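Local coordinates for protein 350aa long hypothetical aspartate-semialdehyde dehydrogenase (Sulfolobus tokodaii, PDB 2EP5) that probably reduces malonyl-CoA to malonate semialdehyde (3-oxopropanoate) with NADPH, and belongs to the aspartate-semialdehyde dehydrogenase family, at residues 28-33 / 339-344; 50-53 / 58-61; 111-114 / 118-121; 161-166 / 320-325; 176-181 / 206-211. All blocks are in the same frame, centred on the assembly; numbering follows the deposited sequence.

The five contacts run from the nucleotide-binding part of the chain to its dimerisation part. Contacts 1, 2 and 3 each have at least one segment in the NAD-binding domain, and contacts 4 and 5 belong to the dimerisation domain and reach one sheet. Contact 3 touches contact 1 where I120 CG2 lies 3.8 Å from T340 OG1. It is tied to contact 5 by the salt bridge between R112 NH1 and E211 OE2 (3.1 Å). Contacts 3 and 5 lie near the predicted catalytic residues: the side chain of C151 is about 7 Å from that of R112 and about 5 Å from that of Q178, which is about 3 Å from that of H244. Contact 2 touches none of the others, though its nearest atoms are about 5 Å from contact 1.

Contact 1: residues 28-33 / 339-344; sequences PYLELV and LTVEVM
Y29, just before strand 30-36, and L30, its first residue, meet E342 and V341 on the C-terminal helix 334-347. The sequence gap is more than 300 residues, so the last helix of the chain returns to pack beside the parallel sheet of the nucleotide-binding domain. E342 is the side chain to follow. Its CB touches the hydroxyl of Y29, 3.5 Å from OH, and its CG lies 3.9 Å from the same oxygen. With CG set opposite the carbonyl carbon (chi1 -47°) the rest of the chain runs on extended, past the end of the tyrosine, and the two side chains cross at about a right angle. At the tip both carboxylate oxygens are hydrogen-bonded outside the two segments, OE2 to T279 OG1, and the side chain also rests on H27, L277 and P278. Next to this pair L30 CD1 meets V341 CG1 at 4.2 Å, an apolar touch that suits two branched residues buried between strand and helix. Tyrosine fits its place because its ring and hydroxyl can span the gap to the helix from a partly exposed position. No hydrogen bond joins the segments, so van der Waals packing, hydroxyl oxygen on methylene and methyl on methyl, joins them.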
# COMPACT_ATOMS: atom_id res chain seq x y z
N PRO A 28 -7.84 -31.05 19.72
CA PRO A 28 -8.17 -32.42 20.16
C PRO A 28 -8.43 -32.58 21.66
O PRO A 28 -9.48 -33.07 22.05
CB PRO A 28 -6.95 -33.22 19.70
CG PRO A 28 -6.55 -32.53 18.46
CD PRO A 28 -6.67 -31.06 18.82
N TYR A 29 -7.47 -32.18 22.50
CA TYR A 29 -7.64 -32.31 23.95
C TYR A 29 -7.59 -31.03 24.79
O TYR A 29 -7.98 -31.05 25.95
CB TYR A 29 -6.63 -33.31 24.52
CG TYR A 29 -5.21 -33.13 24.05
CD1 TYR A 29 -4.77 -33.67 22.84
CD2 TYR A 29 -4.29 -32.42 24.83
CE1 TYR A 29 -3.46 -33.53 22.42
CE2 TYR A 29 -2.97 -32.27 24.41
CZ TYR A 29 -2.56 -32.83 23.22
OH TYR A 29 -1.25 -32.70 22.82
N LEU A 30 -7.10 -29.94 24.21
CA LEU A 30 -7.04 -28.67 24.94
C LEU A 30 -8.42 -28.01 24.84
O LEU A 30 -8.82 -27.58 23.76
CB LEU A 30 -5.97 -27.76 24.32
CG LEU A 30 -4.60 -27.62 25.00
CD1 LEU A 30 -4.19 -28.90 25.70
CD2 LEU A 30 -3.58 -27.19 23.96
N GLU A 31 -9.13 -27.94 25.96
CA GLU A 31 -10.47 -27.35 25.99
C GLU A 31 -10.50 -25.95 26.61
O GLU A 31 -10.43 -25.79 27.83
CB GLU A 31 -11.43 -28.26 26.76
CG GLU A 31 -12.84 -27.69 26.94
CD GLU A 31 -13.82 -28.71 27.51
OE1 GLU A 31 -13.45 -29.45 28.45
OE2 GLU A 31 -14.97 -28.78 27.02
N LEU A 32 -10.62 -24.94 25.75
CA LEU A 32 -10.67 -23.56 26.19
C LEU A 32 -12.01 -23.30 26.86
O LEU A 32 -13.06 -23.32 26.21
CB LEU A 32 -10.48 -22.62 24.99
CG LEU A 32 -10.60 -21.12 25.26
CD1 LEU A 32 -9.58 -20.70 26.31
CD2 LEU A 32 -10.39 -20.36 23.95
N VAL A 33 -11.97 -23.06 28.17
CA VAL A 33 -13.19 -22.82 28.92
C VAL A 33 -13.29 -21.42 29.48
O VAL A 33 -14.35 -21.02 29.98
CB VAL A 33 -13.31 -23.82 30.09
CG1 VAL A 33 -13.25 -25.24 29.56
CG2 VAL A 33 -12.21 -23.56 31.12
N LEU A 339 1.83 -25.26 21.32
CA LEU A 339 2.73 -26.39 21.07
C LEU A 339 3.53 -26.69 22.34
O LEU A 339 3.86 -27.84 22.63
CB LEU A 339 3.70 -26.08 19.92
CG LEU A 339 4.08 -27.22 18.97
CD1 LEU A 339 5.52 -27.03 18.53
CD2 LEU A 339 3.93 -28.57 19.62
N THR A 340 3.84 -25.64 23.09
CA THR A 340 4.59 -25.80 24.32
C THR A 340 3.76 -26.59 25.31
O THR A 340 4.28 -27.48 25.99
CB THR A 340 4.98 -24.44 24.93
OG1 THR A 340 5.84 -23.74 24.02
CG2 THR A 340 5.73 -24.63 26.26
N VAL A 341 2.46 -26.30 25.38
CA VAL A 341 1.58 -27.03 26.29
C VAL A 341 1.50 -28.50 25.86
O VAL A 341 1.56 -29.40 26.70
CB VAL A 341 0.13 -26.44 26.32
CG1 VAL A 341 -0.72 -27.24 27.29
CG2 VAL A 341 0.16 -24.98 26.74
N GLU A 342 1.38 -28.74 24.56
CA GLU A 342 1.30 -30.12 24.07
C GLU A 342 2.54 -30.90 24.52
O GLU A 342 2.43 -32.03 25.00
CB GLU A 342 1.17 -30.15 22.54
CG GLU A 342 0.12 -29.19 22.00
CD GLU A 342 -0.13 -29.35 20.51
OE1 GLU A 342 0.78 -29.79 19.77
OE2 GLU A 342 -1.25 -29.03 20.06
N VAL A 343 3.71 -30.30 24.36
CA VAL A 343 4.95 -30.95 24.75
C VAL A 343 4.96 -31.28 26.25
O VAL A 343 5.34 -32.37 26.65
CB VAL A 343 6.18 -30.05 24.44
CG1 VAL A 343 7.43 -30.65 25.07
CG2 VAL A 343 6.35 -29.89 22.93
N MET A 344 4.53 -30.31 27.06
CA MET A 344 4.49 -30.48 28.51
C MET A 344 3.62 -31.67 28.89
O MET A 344 3.97 -32.45 29.78
CB MET A 344 3.96 -29.20 29.18
CG MET A 344 4.93 -28.02 29.15
SD MET A 344 4.19 -26.48 29.74
CE MET A 344 4.32 -26.67 31.51

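Contact 2: residues 50-53 / 58-61; sequences VKWI and IPEE
I58 lays its side chain over the indole of W52 and ends against V50, folding the loop between helices 46-49 and 60-63 of the Rossmann-type NAD-binding domain back on itself. The main bump is I58 CG1. It sits 3.4 Å above the plane of the tryptophan, offset toward the rim, in a CH-pi contact 23° off the normal of the five-membered ring. Its nearest ring atom is CD2, where the two rings fuse; CG of W52 follows at 3.6 Å and CE3, on the six-membered ring, at 3.7 Å. One carbon further out, CD1 carries the isoleucine past V50, whose CG1 it meets at 3.6 Å while the two side chains slide by each other in opposite directions. The isoleucine is therefore lodged in the hollow framed by the indole face and the valine. W52 can offer that face because its CG is swung away from the backbone N (chi1 -160°), directing the rings toward the other arm of the loop. A flat, wide residue suits this place, for the far end of the same indole must also serve P59, which crosses it at about a right angle. With W52 cut back to an alanine, I58 and P59 would probably lose the surface they rest on, and this arm of the loop could shift. Around the pair, Q18 of helix 15-24 touches both V50 and W52, and Y46 touches both W52 and I58. At the benzene end of the indole, P59 CD comes obliquely to W52 CZ2 at 3.9 Å and stands equally near CH2.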
# COMPACT_ATOMS: atom_id res chain seq x y z
N VAL A 50 -14.97 -8.75 21.95
CA VAL A 50 -13.92 -8.75 20.94
C VAL A 50 -14.32 -8.13 19.61
O VAL A 50 -15.49 -8.11 19.23
CB VAL A 50 -13.43 -10.19 20.65
CG1 VAL A 50 -14.53 -10.98 19.95
CG2 VAL A 50 -12.17 -10.16 19.80
N LYS A 51 -13.31 -7.60 18.92
CA LYS A 51 -13.46 -7.00 17.61
C LYS A 51 -12.75 -8.03 16.74
O LYS A 51 -11.54 -7.92 16.49
CB LYS A 51 -12.73 -5.66 17.55
CG LYS A 51 -13.63 -4.44 17.59
CD LYS A 51 -14.23 -4.16 16.21
CE LYS A 51 -14.88 -2.78 16.17
NZ LYS A 51 -15.44 -2.43 14.82
N TRP A 52 -13.49 -9.05 16.31
CA TRP A 52 -12.95 -10.13 15.50
C TRP A 52 -12.13 -9.61 14.33
O TRP A 52 -12.59 -8.81 13.51
CB TRP A 52 -14.06 -11.04 15.01
CG TRP A 52 -13.59 -12.40 14.60
CD1 TRP A 52 -13.82 -13.02 13.41
CD2 TRP A 52 -12.86 -13.34 15.40
NE1 TRP A 52 -13.29 -14.29 13.42
CE2 TRP A 52 -12.68 -14.51 14.63
CE3 TRP A 52 -12.32 -13.30 16.70
CZ2 TRP A 52 -12.00 -15.63 15.11
CZ3 TRP A 52 -11.65 -14.42 17.18
CH2 TRP A 52 -11.49 -15.57 16.38
N ILE A 53 -10.90 -10.11 14.25
CA ILE A 53 -9.96 -9.70 13.23
C ILE A 53 -9.47 -10.90 12.42
O ILE A 53 -8.85 -10.73 11.37
CB ILE A 53 -8.77 -8.97 13.90
CG1 ILE A 53 -8.66 -7.57 13.33
CG2 ILE A 53 -7.48 -9.80 13.78
CD1 ILE A 53 -9.88 -6.72 13.57
N ILE A 58 -16.47 -15.89 14.55
CA ILE A 58 -15.93 -16.34 15.83
C ILE A 58 -16.44 -17.75 16.07
O ILE A 58 -17.63 -18.03 15.90
CB ILE A 58 -16.43 -15.46 17.00
CG1 ILE A 58 -15.99 -14.01 16.81
CG2 ILE A 58 -15.90 -16.01 18.32
CD1 ILE A 58 -16.59 -13.06 17.83
N PRO A 59 -15.55 -18.68 16.45
CA PRO A 59 -15.96 -20.06 16.70
C PRO A 59 -17.11 -20.11 17.71
O PRO A 59 -17.07 -19.43 18.73
CB PRO A 59 -14.69 -20.70 17.24
CG PRO A 59 -13.62 -19.97 16.48
CD PRO A 59 -14.08 -18.54 16.57
N GLU A 60 -18.12 -20.92 17.42
CA GLU A 60 -19.26 -21.05 18.32
C GLU A 60 -18.82 -21.60 19.66
O GLU A 60 -19.40 -21.28 20.70
CB GLU A 60 -20.33 -21.98 17.72
CG GLU A 60 -21.14 -21.36 16.60
CD GLU A 60 -22.43 -22.13 16.34
OE1 GLU A 60 -23.30 -22.18 17.24
OE2 GLU A 60 -22.57 -22.69 15.23
N GLU A 61 -17.79 -22.43 19.64
CA GLU A 61 -17.28 -23.02 20.87
C GLU A 61 -16.66 -21.97 21.80
O GLU A 61 -16.37 -22.27 22.96
CB GLU A 61 -16.25 -24.11 20.54
CG GLU A 61 -15.42 -23.88 19.28
CD GLU A 61 -16.12 -24.35 18.01
OE1 GLU A 61 -17.20 -23.81 17.68
OE2 GLU A 61 -15.59 -25.26 17.34

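Contact 3: residues 111-114 / 118-121; sequences FRMD and PLIN
L119 and R112 make the heart of this contact, between two arms of the loop that joins strand 103-106 to helix 122-125 in the Rossmann-type NAD-binding domain. The leucine's CD1 lies along the base of the arginine, 3.5 Å from CG and 3.7 Å from CB, while CD2 lies beside the backbone, 3.7 Å from R112 O, and 4.3 Å from M113 SD. L119 reaches both because its CG stands opposite the backbone N (chi1 -171°). A type I turn, closed by D114 N to F111 O at 2.8 Å, places R112 and M113 at its two central positions, from which both can meet the leucine. In the next shell, the arginine chain runs extended from CG to NE, and its head is held by E211, by N107 O through NH2 and, weakly, by N148 O through NE. K214 NZ grips both R112 O and D114 O. Replacing L119 with a serine would probably open a gap beside the arginine's methylenes and leave the long chain less firmly steered. Leucine suits the spot because its two methyls pad aliphatic carbon and a backbone carbonyl oxygen at once. The chemistry is thus divided: apolar contact steadies the stem of R112, and polar partners fix its head near the predicted nucleophile C151.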
# COMPACT_ATOMS: atom_id res chain seq x y z
N PHE A 111 9.94 -11.96 32.53
CA PHE A 111 10.49 -13.22 33.00
C PHE A 111 11.17 -14.09 31.94
O PHE A 111 11.84 -15.07 32.28
CB PHE A 111 9.41 -14.07 33.68
CG PHE A 111 8.90 -13.49 34.97
CD1 PHE A 111 9.74 -13.40 36.08
CD2 PHE A 111 7.59 -13.03 35.07
CE1 PHE A 111 9.27 -12.87 37.28
CE2 PHE A 111 7.11 -12.49 36.26
CZ PHE A 111 7.95 -12.41 37.37
N ARG A 112 11.02 -13.76 30.66
CA ARG A 112 11.61 -14.58 29.60
C ARG A 112 13.08 -14.91 29.84
O ARG A 112 13.54 -16.00 29.48
CB ARG A 112 11.48 -13.90 28.25
CG ARG A 112 10.16 -14.10 27.55
CD ARG A 112 10.25 -13.46 26.18
NE ARG A 112 8.96 -13.27 25.52
CZ ARG A 112 8.72 -12.29 24.65
NH1 ARG A 112 9.70 -11.44 24.36
NH2 ARG A 112 7.53 -12.17 24.08
N MET A 113 13.81 -13.98 30.44
CA MET A 113 15.22 -14.18 30.69
C MET A 113 15.55 -14.55 32.14
O MET A 113 16.70 -14.49 32.57
CB MET A 113 16.01 -12.94 30.25
CG MET A 113 15.94 -12.66 28.75
SD MET A 113 16.52 -14.05 27.69
CE MET A 113 18.31 -14.01 27.99
N ASP A 114 14.53 -14.95 32.91
CA ASP A 114 14.74 -15.35 34.29
C ASP A 114 15.40 -16.72 34.23
O ASP A 114 14.88 -17.63 33.60
CB ASP A 114 13.41 -15.45 35.04
CG ASP A 114 13.59 -15.74 36.53
OD1 ASP A 114 14.15 -16.80 36.87
OD2 ASP A 114 13.17 -14.91 37.35
N PRO A 118 11.97 -21.45 32.07
CA PRO A 118 12.30 -21.96 30.73
C PRO A 118 11.71 -21.06 29.64
O PRO A 118 10.57 -20.61 29.75
CB PRO A 118 11.65 -23.35 30.71
CG PRO A 118 11.35 -23.65 32.17
CD PRO A 118 10.99 -22.32 32.73
N LEU A 119 12.51 -20.78 28.61
CA LEU A 119 12.05 -19.97 27.47
C LEU A 119 11.96 -21.01 26.36
O LEU A 119 12.97 -21.44 25.82
CB LEU A 119 13.07 -18.89 27.11
CG LEU A 119 12.64 -17.84 26.08
CD1 LEU A 119 11.33 -17.18 26.52
CD2 LEU A 119 13.74 -16.81 25.91
N ILE A 120 10.74 -21.41 26.03
CA ILE A 120 10.55 -22.46 25.06
C ILE A 120 10.11 -22.18 23.64
O ILE A 120 9.24 -21.36 23.37
CB ILE A 120 9.58 -23.54 25.61
CG1 ILE A 120 10.07 -24.03 26.98
CG2 ILE A 120 9.49 -24.72 24.64
CD1 ILE A 120 11.46 -24.64 26.96
N ASN A 121 10.76 -22.92 22.73
CA ASN A 121 10.46 -22.95 21.31
C ASN A 121 10.64 -24.46 21.15
O ASN A 121 11.76 -24.95 20.94
CB ASN A 121 11.49 -22.19 20.47
CG ASN A 121 11.03 -22.02 19.03
OD1 ASN A 121 10.01 -22.59 18.63
ND2 ASN A 121 11.77 -21.24 18.24

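Contact 4: residues 161-166 / 320-325; sequences KPLIEI and LRLVVL
The bond from I164 N to K161 O, 2.9 Å long, closes the turn from which L163 reaches across to L320 and L322, and I166 N to L163 O at 3.0 Å follows in the same rise into helix 164-168, with L163 as the N-cap residue. With CG opposite the carbonyl carbon (chi1 -52°), the leucine points its CD1 at strand 319-326. That methyl meets L320 CD1 at 4.1 Å, the two side chains crossing at about a right angle, and L322 CD2 at 4.3 Å. Side chains alternate along a strand, so L320 and L322, two residues apart, share the helix side of the mixed sheet of the dimerisation domain. R321, between them, looks the other way. Helix 258-266 shares the apolar side, its I261 touching both L320 and I166. Leucine fits all three positions: a long stem with two terminal methyls can bridge the gap between the start of a helix and a sheet, and one methyl of L163 can serve two partners. No polar bond crosses between the segments, so their hold is apolar. Leucine carbon faces the helices, while R321 and V323 on the other face meet the second subunit, the arginine by a hydrogen bond from NH1 to T234 OG1 and the valine by packing on P199.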
# COMPACT_ATOMS: atom_id res chain seq x y z
N LYS A 161 19.66 -23.06 15.39
CA LYS A 161 19.85 -24.25 16.22
C LYS A 161 20.60 -25.39 15.51
O LYS A 161 21.65 -25.83 15.96
CB LYS A 161 18.50 -24.77 16.73
CG LYS A 161 18.58 -26.06 17.53
CD LYS A 161 19.31 -25.87 18.85
CE LYS A 161 19.37 -27.18 19.63
NZ LYS A 161 19.93 -26.99 20.99
N PRO A 162 20.05 -25.88 14.39
CA PRO A 162 20.74 -26.97 13.69
C PRO A 162 22.12 -26.56 13.15
O PRO A 162 22.86 -27.40 12.64
CB PRO A 162 19.76 -27.36 12.58
CG PRO A 162 19.00 -26.08 12.33
CD PRO A 162 18.78 -25.55 13.72
N LEU A 163 22.44 -25.28 13.26
CA LEU A 163 23.74 -24.76 12.80
C LEU A 163 24.46 -24.09 13.97
O LEU A 163 25.38 -23.30 13.79
CB LEU A 163 23.53 -23.74 11.68
CG LEU A 163 22.65 -24.13 10.48
CD1 LEU A 163 22.73 -23.03 9.42
CD2 LEU A 163 23.12 -25.46 9.91
N ILE A 164 24.03 -24.44 15.18
CA ILE A 164 24.60 -23.85 16.38
C ILE A 164 26.13 -23.94 16.47
O ILE A 164 26.76 -23.04 17.03
CB ILE A 164 23.97 -24.47 17.65
CG1 ILE A 164 24.48 -23.74 18.90
CG2 ILE A 164 24.29 -25.96 17.74
CD1 ILE A 164 24.14 -22.27 18.92
N GLU A 165 26.73 -24.98 15.93
CA GLU A 165 28.18 -25.08 16.03
C GLU A 165 28.92 -24.06 15.17
O GLU A 165 30.04 -23.66 15.49
CB GLU A 165 28.68 -26.48 15.68
CG GLU A 165 30.05 -26.74 16.31
CD GLU A 165 31.00 -27.52 15.41
OE1 GLU A 165 30.70 -28.69 15.10
OE2 GLU A 165 32.05 -26.94 15.03
N ILE A 166 28.30 -23.64 14.07
CA ILE A 166 28.91 -22.65 13.19
C ILE A 166 28.65 -21.27 13.77
O ILE A 166 29.57 -20.45 13.89
CB ILE A 166 28.30 -22.71 11.78
CG1 ILE A 166 28.50 -24.10 11.18
CG2 ILE A 166 28.94 -21.66 10.89
CD1 ILE A 166 27.82 -24.29 9.84
N LEU A 320 28.32 -17.22 5.85
CA LEU A 320 27.25 -18.10 5.43
C LEU A 320 26.00 -17.24 5.54
O LEU A 320 25.66 -16.78 6.63
CB LEU A 320 27.12 -19.29 6.38
CG LEU A 320 26.25 -20.50 6.00
CD1 LEU A 320 25.39 -20.87 7.20
CD2 LEU A 320 25.38 -20.21 4.79
N ARG A 321 25.34 -17.01 4.41
CA ARG A 321 24.13 -16.19 4.43
C ARG A 321 22.88 -17.00 4.14
O ARG A 321 22.92 -18.02 3.45
CB ARG A 321 24.21 -15.05 3.42
CG ARG A 321 22.99 -14.12 3.55
CD ARG A 321 22.59 -13.50 2.24
NE ARG A 321 22.42 -14.50 1.18
CZ ARG A 321 22.38 -14.19 -0.11
NH1 ARG A 321 22.49 -12.92 -0.48
NH2 ARG A 321 22.28 -15.14 -1.03
N LEU A 322 21.76 -16.53 4.67
CA LEU A 322 20.48 -17.19 4.46
C LEU A 322 19.34 -16.26 4.84
O LEU A 322 19.50 -15.36 5.67
CB LEU A 322 20.41 -18.50 5.25
CG LEU A 322 20.45 -18.52 6.78
CD1 LEU A 322 19.09 -18.10 7.34
CD2 LEU A 322 20.78 -19.91 7.25
N VAL A 323 18.19 -16.46 4.19
CA VAL A 323 16.98 -15.67 4.43
C VAL A 323 15.90 -16.61 4.97
O VAL A 323 15.61 -17.66 4.38
CB VAL A 323 16.46 -15.00 3.12
CG1 VAL A 323 15.17 -14.25 3.40
CG2 VAL A 323 17.52 -14.03 2.56
N VAL A 324 15.31 -16.22 6.09
CA VAL A 324 14.27 -17.03 6.71
C VAL A 324 13.00 -16.20 6.88
O VAL A 324 13.04 -14.99 7.08
CB VAL A 324 14.73 -17.54 8.09
CG1 VAL A 324 15.01 -16.36 9.01
CG2 VAL A 324 13.68 -18.46 8.68
N LEU A 325 11.86 -16.88 6.79
CA LEU A 325 10.57 -16.22 6.92
C LEU A 325 9.68 -17.07 7.80
O LEU A 325 9.74 -18.30 7.75
CB LEU A 325 9.95 -16.04 5.54
CG LEU A 325 8.68 -15.20 5.30
CD1 LEU A 325 7.49 -16.11 5.06
CD2 LEU A 325 8.43 -14.25 6.46

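Contact 5: residues 176-181 / 206-211; sequences TLQAVS and DKIAKE
Strand 171-178 and helix 204-215 stand well apart where T176 faces I208, their CA atoms 9.8 Å from each other, as a helix packed on the sheet of the dimerisation domain in this GAPDH-like fold. Side chains bridge the space. I208 reaches outward with CD1, and T176 comes to meet it with CG2, tip to tip at 4.0 Å. The same CD1 lies 4.2 Å from Q178 OE1. A beta-branched threonine suits the strand here because it turns its methyl to the helix while its hydroxyl is left for polar work. OG1, set between the backbone N and the carbonyl carbon (chi1 65°), is bonded to S235 OG as well as to the glutamine. Q178 NE2 in turn bonds E204 OE2, so both ends of the amide are held and its rotation is fixed. The fixed amide lies close to the predicted proton acceptor, its side chain about 3 Å from that of H244, which is consistent with a place in the active site. I208 packs on this pair from the helix side and also touches T152, the residue after the predicted nucleophile. The threonine's donated bond is 2.8 Å from T176 OG1 to Q178 OE1, arriving in the carbonyl plane on a lone pair with a C=O...donor angle of 128°.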
# COMPACT_ATOMS: atom_id res chain seq x y z
N THR A 176 16.34 -7.83 10.42
CA THR A 176 14.99 -8.39 10.42
C THR A 176 14.00 -7.39 9.82
O THR A 176 14.05 -6.20 10.13
CB THR A 176 14.51 -8.76 11.84
OG1 THR A 176 14.41 -7.57 12.65
CG2 THR A 176 15.48 -9.74 12.49
N LEU A 177 13.12 -7.88 8.95
CA LEU A 177 12.09 -7.04 8.34
C LEU A 177 10.79 -7.56 8.93
O LEU A 177 10.33 -8.65 8.60
CB LEU A 177 12.11 -7.18 6.81
CG LEU A 177 13.35 -6.58 6.11
CD1 LEU A 177 14.51 -7.53 6.24
CD2 LEU A 177 13.06 -6.36 4.63
N GLN A 178 10.19 -6.76 9.81
CA GLN A 178 8.98 -7.16 10.50
C GLN A 178 7.68 -6.53 10.07
O GLN A 178 7.57 -5.31 9.89
CB GLN A 178 9.22 -6.96 12.00
CG GLN A 178 10.57 -7.53 12.40
CD GLN A 178 10.90 -7.43 13.87
OE1 GLN A 178 12.07 -7.51 14.25
NE2 GLN A 178 9.89 -7.27 14.71
N ALA A 179 6.68 -7.39 9.91
CA ALA A 179 5.34 -6.98 9.49
C ALA A 179 4.70 -6.05 10.50
O ALA A 179 5.07 -6.02 11.67
CB ALA A 179 4.47 -8.22 9.29
N VAL A 180 3.72 -5.29 10.02
CA VAL A 180 3.00 -4.35 10.86
C VAL A 180 2.24 -5.05 12.00
O VAL A 180 2.23 -4.56 13.13
CB VAL A 180 1.99 -3.53 10.01
CG1 VAL A 180 1.05 -2.76 10.91
CG2 VAL A 180 2.75 -2.56 9.11
N SER A 181 1.62 -6.18 11.70
CA SER A 181 0.85 -6.91 12.70
C SER A 181 1.66 -7.18 13.95
O SER A 181 1.10 -7.32 15.03
CB SER A 181 0.31 -8.23 12.13
OG SER A 181 1.35 -9.15 11.86
N ASP A 206 17.63 -5.90 21.16
CA ASP A 206 18.22 -6.44 22.36
C ASP A 206 17.54 -7.76 22.75
O ASP A 206 18.21 -8.71 23.16
CB ASP A 206 18.11 -5.42 23.49
CG ASP A 206 18.96 -5.80 24.69
OD1 ASP A 206 20.18 -6.02 24.50
OD2 ASP A 206 18.41 -5.88 25.82
N LYS A 207 16.21 -7.81 22.63
CA LYS A 207 15.46 -9.02 22.95
C LYS A 207 15.85 -10.18 22.03
O LYS A 207 15.94 -11.33 22.46
CB LYS A 207 13.96 -8.78 22.80
CG LYS A 207 13.36 -7.87 23.86
CD LYS A 207 11.89 -7.63 23.57
CE LYS A 207 11.29 -6.63 24.54
NZ LYS A 207 9.92 -6.23 24.12
N ILE A 208 16.08 -9.88 20.76
CA ILE A 208 16.45 -10.91 19.80
C ILE A 208 17.79 -11.54 20.17
O ILE A 208 17.88 -12.75 20.34
CB ILE A 208 16.53 -10.35 18.36
CG1 ILE A 208 15.12 -10.02 17.86
CG2 ILE A 208 17.23 -11.35 17.43
CD1 ILE A 208 15.08 -9.47 16.45
N ALA A 209 18.81 -10.70 20.29
CA ALA A 209 20.15 -11.17 20.62
C ALA A 209 20.21 -11.96 21.93
O ALA A 209 20.74 -13.06 21.97
CB ALA A 209 21.13 -9.99 20.67
N LYS A 210 19.67 -11.39 23.00
CA LYS A 210 19.69 -12.07 24.29
C LYS A 210 18.88 -13.37 24.31
O LYS A 210 19.39 -14.42 24.71
CB LYS A 210 19.19 -11.14 25.39
CG LYS A 210 20.06 -9.91 25.60
CD LYS A 210 19.62 -9.13 26.84
CE LYS A 210 20.40 -7.82 26.97
NZ LYS A 210 21.88 -8.05 26.85
N GLU A 211 17.63 -13.30 23.88
CA GLU A 211 16.77 -14.48 23.87
C GLU A 211 17.33 -15.60 23.01
O GLU A 211 17.19 -16.77 23.34
CB GLU A 211 15.36 -14.10 23.39
CG GLU A 211 14.55 -13.38 24.45
CD GLU A 211 13.18 -12.96 23.95
OE1 GLU A 211 12.54 -13.74 23.22
OE2 GLU A 211 12.74 -11.85 24.30